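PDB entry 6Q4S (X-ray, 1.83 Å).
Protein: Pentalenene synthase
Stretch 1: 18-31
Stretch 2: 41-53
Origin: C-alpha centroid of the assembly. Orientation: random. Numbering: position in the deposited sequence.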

# COMPACT_ATOMS: atom_id res chain seq x y z
N HIS A 18 7.29 23.70 19.84
CA HIS A 18 7.19 22.59 20.79
C HIS A 18 8.38 21.71 20.94
O HIS A 18 8.33 20.64 21.59
CB HIS A 18 5.97 21.75 20.38
CG HIS A 18 4.76 22.57 20.20
ND1 HIS A 18 4.33 23.45 21.18
CD2 HIS A 18 3.87 22.65 19.19
CE1 HIS A 18 3.22 24.04 20.76
NE2 HIS A 18 2.93 23.59 19.54
N LEU A 19 9.51 22.15 20.41
CA LEU A 19 10.68 21.28 20.44
C LEU A 19 11.02 20.77 21.81
O LEU A 19 11.17 19.54 22.01
CB LEU A 19 11.87 22.02 19.79
CG LEU A 19 13.23 21.37 19.92
CD1 LEU A 19 13.25 19.96 19.31
CD2 LEU A 19 14.24 22.33 19.26
N GLU A 20 11.19 21.66 22.79
CA GLU A 20 11.62 21.17 24.13
C GLU A 20 10.52 20.40 24.86
O GLU A 20 10.79 19.38 25.50
CB GLU A 20 12.25 22.30 25.03
CG GLU A 20 13.55 22.91 24.48
CD GLU A 20 14.67 21.88 24.13
OE1 GLU A 20 14.79 20.81 24.77
OE2 GLU A 20 15.48 22.13 23.19
N TYR A 21 9.28 20.85 24.74
CA TYR A 21 8.14 20.14 25.39
C TYR A 21 8.09 18.65 24.89
O TYR A 21 8.07 17.69 25.67
CB TYR A 21 6.82 20.87 25.01
CG TYR A 21 5.60 20.09 25.37
CD1 TYR A 21 5.08 20.12 26.67
CD2 TYR A 21 4.98 19.26 24.43
CE1 TYR A 21 3.95 19.39 27.00
CE2 TYR A 21 3.86 18.50 24.76
CZ TYR A 21 3.36 18.57 26.06
OH TYR A 21 2.25 17.82 26.37
N ALA A 22 8.12 18.51 23.58
CA ALA A 22 7.99 17.16 22.93
C ALA A 22 9.22 16.30 23.01
O ALA A 22 9.12 15.07 23.27
CB ALA A 22 7.54 17.35 21.52
N ARG A 23 10.40 16.91 22.89
CA ARG A 23 11.67 16.19 23.12
C ARG A 23 11.64 15.46 24.44
O ARG A 23 12.03 14.31 24.53
CB ARG A 23 12.91 17.15 23.11
CG ARG A 23 14.26 16.48 23.09
CD ARG A 23 15.38 17.29 23.75
NE ARG A 23 15.54 18.57 23.10
CZ ARG A 23 16.20 18.74 21.95
NH1 ARG A 23 16.71 17.70 21.30
NH2 ARG A 23 16.32 19.94 21.43
N ALA A 24 11.24 16.15 25.49
CA ALA A 24 11.25 15.55 26.80
C ALA A 24 10.34 14.32 26.89
O ALA A 24 10.73 13.30 27.40
CB ALA A 24 10.85 16.61 27.88
N ARG A 25 9.14 14.42 26.39
CA ARG A 25 8.24 13.24 26.36
C ARG A 25 8.77 12.10 25.46
O ARG A 25 8.63 10.89 25.76
CB ARG A 25 6.87 13.68 25.88
CG ARG A 25 6.17 14.58 26.89
CD ARG A 25 4.81 15.00 26.40
NE ARG A 25 3.83 15.04 27.49
CZ ARG A 25 3.77 15.98 28.45
NH1 ARG A 25 4.64 16.99 28.48
NH2 ARG A 25 2.82 15.89 29.39
N HIS A 26 9.34 12.52 24.33
CA HIS A 26 9.87 11.60 23.29
C HIS A 26 11.01 10.82 23.87
O HIS A 26 11.08 9.60 23.73
CB HIS A 26 10.34 12.34 22.00
CG HIS A 26 11.17 11.48 21.12
ND1 HIS A 26 10.66 10.35 20.53
CD2 HIS A 26 12.50 11.50 20.84
CE1 HIS A 26 11.62 9.72 19.90
NE2 HIS A 26 12.75 10.40 20.06
N LEU A 27 11.93 11.49 24.58
CA LEU A 27 13.03 10.76 25.21
C LEU A 27 12.66 9.73 26.26
O LEU A 27 13.36 8.70 26.40
CB LEU A 27 14.12 11.68 25.77
CG LEU A 27 14.81 12.56 24.74
CD1 LEU A 27 15.65 13.62 25.48
CD2 LEU A 27 15.63 11.69 23.81
N ARG A 28 11.63 10.02 27.04
CA ARG A 28 11.09 9.03 27.98
C ARG A 28 10.42 7.86 27.27
O ARG A 28 10.56 6.71 27.68
CB ARG A 28 10.09 9.73 28.90
CG ARG A 28 10.87 10.38 30.06
CD ARG A 28 10.22 11.66 30.51
NE ARG A 28 8.93 11.32 31.00
CZ ARG A 28 7.85 12.04 30.85
NH1 ARG A 28 7.87 13.20 30.22
NH2 ARG A 28 6.72 11.56 31.36
N TRP A 29 9.71 8.20 26.19
CA TRP A 29 9.06 7.18 25.35
C TRP A 29 10.04 6.17 24.76
O TRP A 29 9.76 4.98 24.76
CB TRP A 29 8.23 7.87 24.31
CG TRP A 29 7.43 6.95 23.36
CD1 TRP A 29 6.12 6.54 23.52
CD2 TRP A 29 7.85 6.44 22.09
NE1 TRP A 29 5.73 5.78 22.43
CE2 TRP A 29 6.76 5.73 21.52
CE3 TRP A 29 9.04 6.52 21.36
CZ2 TRP A 29 6.84 5.07 20.28
CZ3 TRP A 29 9.13 5.85 20.11
CH2 TRP A 29 8.03 5.13 19.60
N VAL A 30 11.19 6.61 24.25
CA VAL A 30 12.12 5.64 23.67
C VAL A 30 12.54 4.58 24.70
O VAL A 30 12.75 3.39 24.37
CB VAL A 30 13.35 6.19 22.88
CG1 VAL A 30 12.91 7.15 21.80
CG2 VAL A 30 14.38 6.83 23.75
N TRP A 31 12.70 5.00 25.95
CA TRP A 31 12.87 4.00 27.04
C TRP A 31 11.66 3.13 27.43
O TRP A 31 11.75 1.94 27.64
CB TRP A 31 13.35 4.73 28.33
CG TRP A 31 14.76 5.09 28.29
CD1 TRP A 31 15.30 6.31 28.01
CD2 TRP A 31 15.83 4.22 28.58
NE1 TRP A 31 16.68 6.25 28.13
CE2 TRP A 31 17.02 4.96 28.46
CE3 TRP A 31 15.92 2.88 28.91
CZ2 TRP A 31 18.25 4.40 28.67
CZ3 TRP A 31 17.19 2.32 29.12
CH2 TRP A 31 18.31 3.07 28.99
N GLY A 41 23.70 3.53 24.60
CA GLY A 41 22.87 3.51 23.40
C GLY A 41 22.00 4.73 23.35
O GLY A 41 21.86 5.37 22.29
N PHE A 42 21.43 5.08 24.51
CA PHE A 42 20.60 6.26 24.60
C PHE A 42 21.36 7.52 24.26
O PHE A 42 20.87 8.35 23.51
CB PHE A 42 20.02 6.39 26.02
CG PHE A 42 19.22 7.62 26.24
CD1 PHE A 42 18.04 7.80 25.57
CD2 PHE A 42 19.61 8.57 27.17
CE1 PHE A 42 17.25 8.91 25.78
CE2 PHE A 42 18.84 9.69 27.39
CZ PHE A 42 17.65 9.85 26.72
N GLU A 43 22.53 7.72 24.86
CA GLU A 43 23.30 8.95 24.58
C GLU A 43 23.75 9.05 23.08
O GLU A 43 23.71 10.10 22.48
CB GLU A 43 24.46 9.09 25.58
CG GLU A 43 24.04 9.21 27.07
CD GLU A 43 23.23 10.48 27.43
OE1 GLU A 43 23.27 11.50 26.68
OE2 GLU A 43 22.54 10.49 28.48
N GLU A 44 24.10 7.93 22.48
CA GLU A 44 24.30 7.81 21.02
C GLU A 44 23.03 8.25 20.26
O GLU A 44 23.11 9.13 19.42
CB GLU A 44 24.69 6.35 20.71
CG GLU A 44 24.72 5.92 19.25
CD GLU A 44 25.88 6.50 18.44
OE1 GLU A 44 26.63 7.37 18.97
OE2 GLU A 44 26.03 6.08 17.26
N TYR A 45 21.86 7.71 20.63
CA TYR A 45 20.59 8.16 20.05
C TYR A 45 20.39 9.67 20.21
O TYR A 45 20.11 10.41 19.26
CB TYR A 45 19.36 7.35 20.60
CG TYR A 45 18.09 7.97 20.10
CD1 TYR A 45 17.75 7.86 18.76
CD2 TYR A 45 17.30 8.82 20.91
CE1 TYR A 45 16.66 8.51 18.25
CE2 TYR A 45 16.20 9.46 20.41
CZ TYR A 45 15.87 9.30 19.06
OH TYR A 45 14.80 9.98 18.52
N LYS A 46 20.57 10.18 21.43
CA LYS A 46 20.41 11.62 21.66
C LYS A 46 21.27 12.51 20.82
O LYS A 46 20.86 13.63 20.49
CB LYS A 46 20.68 12.01 23.12
CG LYS A 46 19.45 12.15 23.97
CD LYS A 46 19.85 12.60 25.39
CE LYS A 46 19.81 14.11 25.50
NZ LYS A 46 20.28 14.48 26.86
N SER A 47 22.49 12.07 20.52
CA SER A 47 23.41 12.89 19.72
C SER A 47 22.93 13.15 18.32
O SER A 47 23.28 14.17 17.74
CB SER A 47 24.80 12.24 19.62
OG SER A 47 24.78 11.15 18.71
N TRP A 48 22.10 12.27 17.76
CA TRP A 48 21.58 12.49 16.40
C TRP A 48 20.63 13.68 16.33
O TRP A 48 20.29 14.14 15.22
CB TRP A 48 20.86 11.25 15.88
CG TRP A 48 21.62 9.94 15.98
CD1 TRP A 48 22.99 9.77 16.12
CD2 TRP A 48 21.04 8.61 15.94
NE1 TRP A 48 23.29 8.42 16.18
CE2 TRP A 48 22.12 7.69 16.07
CE3 TRP A 48 19.72 8.10 15.77
CZ2 TRP A 48 21.91 6.27 16.06
CZ3 TRP A 48 19.50 6.72 15.78
CH2 TRP A 48 20.61 5.81 15.92
N ASP A 49 20.17 14.17 17.50
CA ASP A 49 19.15 15.25 17.60
C ASP A 49 17.97 15.15 16.62
O ASP A 49 17.59 16.11 15.94
CB ASP A 49 19.80 16.65 17.60
CG ASP A 49 18.88 17.72 18.30
OD1 ASP A 49 17.82 17.31 18.95
OD2 ASP A 49 19.20 18.94 18.21
N LEU A 50 17.36 13.96 16.55
CA LEU A 50 16.13 13.79 15.75
C LEU A 50 14.97 14.70 16.14
O LEU A 50 14.27 15.18 15.29
CB LEU A 50 15.64 12.36 15.81
CG LEU A 50 16.59 11.35 15.20
CD1 LEU A 50 15.78 10.07 14.98
CD2 LEU A 50 17.19 11.80 13.88
N PRO A 51 14.79 15.00 17.44
CA PRO A 51 13.73 15.98 17.79
C PRO A 51 13.83 17.29 17.00
O PRO A 51 12.87 17.80 16.51
CB PRO A 51 13.95 16.18 19.28
CG PRO A 51 14.41 14.83 19.69
CD PRO A 51 15.37 14.39 18.63
N GLN A 52 15.05 17.77 16.82
CA GLN A 52 15.21 18.98 16.08
C GLN A 52 14.78 18.83 14.66
O GLN A 52 14.12 19.70 14.10
CB GLN A 52 16.67 19.47 16.23
CG GLN A 52 16.93 20.78 15.54
CD GLN A 52 18.42 20.98 15.23
OE1 GLN A 52 19.30 20.47 15.93
NE2 GLN A 52 18.68 21.66 14.15
N ALA A 53 15.13 17.71 14.02
CA ALA A 53 14.67 17.50 12.65
C ALA A 53 13.14 17.53 12.59
O ALA A 53 12.54 18.17 11.68
CB ALA A 53 15.23 16.17 12.14

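Segments that pack side by side often combine a few directional polar bonds with a larger number of apolar contacts. Two stretches of pentalenene synthase are a compact example. The helix of the first stretch meets the first helix of the second with their N-to-C directions 143° apart and their axes no closer than 11.7 Å, a wide spacing, bridged mostly by large side chains. Past the second helix the chain turns at Asp49 and enters a new helix, bringing the backbones much nearer: the CA atoms of Arg23 and Pro51 lie 5.7 Å apart. Together the stretches bury 553 Å².

The charged interaction centres on Arg23. Its CA-to-CB bond points sideways, but the long side chain carries the guanidinium to Asp49, where NH1 of Arg23 donates to OD1 of Asp49 at 2.6 Å in a salt bridge. The carboxylate oxygen lies at the guanidinium edge, near its plane, where the N-H bonds point. The same group is held from its own helix, since Arg23 NE donates to Glu20 OE1 and Arg23 NH2 to Glu20 OE2, both at 2.9 Å. One planar cation is thus shared between two acidic residues, a role to which arginine, with its several donors, is well suited. Asp49 combines this role with a turn in the backbone: it is the first residue to leave helical geometry, with a positive phi of 42°, and it occupies the N-cap position of the helix that follows.

A second polar link joins two buried side chains. Both His26 and Tyr45 point toward the opposing stretch, and NE2 of His26 and OH of Tyr45 are hydrogen-bonded at 2.6 Å. The rings meet rim to rim, their planes at 60°, so that the polar atoms come together without either ring covering the other. His26 ND1 is hydrogen-bonded elsewhere in the structure, so both imidazole nitrogens are satisfied despite burial.

Apolar packing fills the remaining space. Phe42 points toward the first helix and gives up 81 Å² to it, the largest share of any residue here. Its CE1 lies 3.8 Å from Leu27 CD2 and 4.1 Å from Val30 CG2, the latter at the ring's edge. Leu27 CD2 also reaches Tyr45 CE2 at 4.1 Å and the aliphatic CG of Lys46 at 3.9 Å, so one methyl touches three residues, while the lysine remains exposed. At the other end of the contact, Leu19 CD1 packs 3.8 Å from Pro51 CB. The compact ring of Pro51 suits the close approach of the backbones and also lies beside His26, with CG 4.0 Å from His26 CD2.

The aromatic pair of Trp31 and Phe42 completes the contact. NE1 of Trp31 sits over one face of the Phe42 ring, 3.3 Å from CD1 of Phe42, yet the ring planes are inclined at 53° in an oblique arrangement. The indole also makes an apolar contact, with CZ2 of Trp31 3.8 Å from CB of Phe42.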